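Local structure of conserved hypothetical protein (Agrobacterium tumefaciens, 2FEX) at residues D65-P70 against G85-F90. The protein is of unknown function but belongs to the DJ-1/PfpI family, whose members share a flavodoxin-like alpha/beta sandwich and include chaperones and proteases. Residues are numbered along the deposited sequence; the frame is centred on the assembly and turned at random.
Sequences DALVIP and GLVKRF
L67 and F90 mark the closest backbone approach, their CA atoms 7.2 Å apart, where strand 66-69 is covered by helix 84-92. The two elements, with strand 96-100 coming next, form a beta-alpha-beta crossover in the alpha/beta sandwich of the DJ-1/PfpI family. Strand 66-69 lies between the parallel strands 3-7 and 96-100, and helix 84-92 runs back over it: the segment axes come within 9.6 Å at 150°, the roughly antiparallel course of a beta-alpha-beta crossover. The contact illustrates how a sheet receives a helix mainly through apolar side chains. L67 and I69 face the helix, whereas the V68 side chain projects from the opposite face of the strand and packs on I4. L67 does most of the work. Its CB sits over one face of the F90 ring, 4.1 Å from the centroid and 22° off the normal, a CH-pi contact displaced toward the CD2 rim. With CG anti to the backbone N (chi1 171°), the rest of L67 reaches out to the helix, and its CD2 lies 3.8 Å from L86 CG. L86, one turn before F90, has the same anti first torsion, and the two leucine side chains cross obliquely. The F90 ring also touches V97 of strand 96-100. Further along the strand, I69 meets V87 of the helix, and both touch L107 of helix 102-109. I69 also touches A103, part of a possible nucleophile elbow (G99, C101, A103). I69 CD1 meets V87 CG2 at 4.3 Å.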
loop_
_atom_site.group_PDB
_atom_site.type_symbol
_atom_site.label_atom_id
_atom_site.label_comp_id
_atom_site.label_asym_id
_atom_site.label_seq_id
_atom_site.Cartn_x
_atom_site.Cartn_y
_atom_site.Cartn_z
ATOM N N ASP A 65 20.002 -2.094 8.588
ATOM C CA ASP A 65 19.667 -1.307 9.767
ATOM C C ASP A 65 18.338 -1.692 10.475
ATOM O O ASP A 65 18.153 -1.405 11.658
ATOM C CB ASP A 65 19.632 0.167 9.370
ATOM C CG ASP A 65 20.972 0.626 8.846
ATOM O OD1 ASP A 65 21.872 0.833 9.694
ATOM O OD2 ASP A 65 21.170 0.670 7.612
ATOM N N ALA A 66 17.408 -2.290 9.727
ATOM C CA ALA A 66 16.066 -2.558 10.275
ATOM C C ALA A 66 15.445 -3.717 9.536
ATOM O O ALA A 66 15.692 -3.897 8.336
ATOM C CB ALA A 66 15.192 -1.294 10.154
ATOM N N LEU A 67 14.664 -4.498 10.266
ATOM C CA LEU A 67 13.887 -5.615 9.705
ATOM C C LEU A 67 12.417 -5.288 9.918
ATOM O O LEU A 67 11.939 -5.101 11.053
ATOM C CB LEU A 67 14.225 -6.884 10.465
ATOM C CG LEU A 67 13.354 -8.089 10.162
ATOM C CD1 LEU A 67 13.632 -8.507 8.676
ATOM C CD2 LEU A 67 13.679 -9.250 11.135
ATOM N N VAL A 68 11.681 -5.195 8.818
ATOM C CA VAL A 68 10.263 -4.758 8.862
ATOM C C VAL A 68 9.430 -5.891 8.313
ATOM O O VAL A 68 9.698 -6.373 7.203
ATOM C CB VAL A 68 10.043 -3.493 8.006
ATOM C CG1 VAL A 68 8.553 -3.144 7.928
ATOM C CG2 VAL A 68 10.849 -2.324 8.607
ATOM N N ILE A 69 8.470 -6.345 9.116
ATOM C CA ILE A 69 7.677 -7.538 8.764
ATOM C C ILE A 69 6.193 -7.146 8.591
ATOM O O ILE A 69 5.501 -6.890 9.582
ATOM C CB ILE A 69 7.862 -8.668 9.806
ATOM C CG1 ILE A 69 9.337 -8.876 10.135
ATOM C CG2 ILE A 69 7.177 -9.931 9.295
ATOM C CD1 ILE A 69 9.510 -9.892 11.282
ATOM N N PRO A 70 5.692 -7.070 7.329
ATOM C CA PRO A 70 4.257 -6.792 7.153
ATOM C C PRO A 70 3.405 -8.021 7.542
ATOM O O PRO A 70 3.884 -9.200 7.507
ATOM C CB PRO A 70 4.073 -6.567 5.621
ATOM C CG PRO A 70 5.292 -7.382 5.015
ATOM C CD PRO A 70 6.436 -7.198 6.059
ATOM N N GLY A 85 14.708 -17.318 14.327
ATOM C CA GLY A 85 16.162 -17.175 14.014
ATOM C C GLY A 85 16.467 -15.803 13.419
ATOM O O GLY A 85 17.402 -15.125 13.845
ATOM N N LEU A 86 15.654 -15.399 12.443
ATOM C CA LEU A 86 15.818 -14.101 11.758
ATOM C C LEU A 86 15.681 -12.957 12.768
ATOM O O LEU A 86 16.534 -12.059 12.831
ATOM C CB LEU A 86 14.738 -13.985 10.680
ATOM C CG LEU A 86 14.748 -12.689 9.894
ATOM C CD1 LEU A 86 16.093 -12.428 9.142
ATOM C CD2 LEU A 86 13.644 -12.623 8.889
ATOM N N VAL A 87 14.638 -13.006 13.593
ATOM C CA VAL A 87 14.441 -11.915 14.541
ATOM C C VAL A 87 15.597 -11.844 15.546
ATOM O O VAL A 87 16.120 -10.751 15.823
ATOM C CB VAL A 87 13.077 -12.057 15.218
ATOM C CG1 VAL A 87 12.940 -11.132 16.438
ATOM C CG2 VAL A 87 11.994 -11.762 14.206
ATOM N N LYS A 88 15.981 -13.000 16.073
ATOM C CA LYS A 88 17.120 -13.066 17.037
ATOM C C LYS A 88 18.415 -12.511 16.414
ATOM O O LYS A 88 19.134 -11.766 17.065
ATOM C CB LYS A 88 17.290 -14.467 17.606
ATOM C CG LYS A 88 18.434 -14.572 18.656
ATOM C CD LYS A 88 18.417 -15.907 19.348
ATOM C CE LYS A 88 19.602 -16.090 20.316
ATOM N NZ LYS A 88 20.008 -14.860 21.085
ATOM N N ARG A 89 18.700 -12.893 15.171
ATOM C CA ARG A 89 19.866 -12.395 14.435
ATOM C C ARG A 89 19.906 -10.862 14.464
ATOM O O ARG A 89 20.924 -10.268 14.756
ATOM C CB ARG A 89 19.863 -12.939 12.979
ATOM C CG ARG A 89 21.069 -12.610 12.085
ATOM C CD ARG A 89 20.993 -13.257 10.637
ATOM N NE ARG A 89 20.210 -14.494 10.601
ATOM C CZ ARG A 89 19.385 -14.832 9.620
ATOM N NH1 ARG A 89 19.237 -14.064 8.579
ATOM N NH2 ARG A 89 18.707 -15.960 9.679
ATOM N N PHE A 90 18.776 -10.249 14.141
ATOM C CA PHE A 90 18.655 -8.783 14.120
ATOM C C PHE A 90 18.701 -8.143 15.509
ATOM O O PHE A 90 19.416 -7.143 15.732
ATOM C CB PHE A 90 17.417 -8.381 13.293
ATOM C CG PHE A 90 17.708 -8.327 11.840
ATOM C CD1 PHE A 90 17.877 -9.511 11.107
ATOM C CD2 PHE A 90 17.985 -7.076 11.218
ATOM C CE1 PHE A 90 18.218 -9.447 9.718
ATOM C CE2 PHE A 90 18.327 -6.979 9.879
ATOM C CZ PHE A 90 18.463 -8.170 9.105
#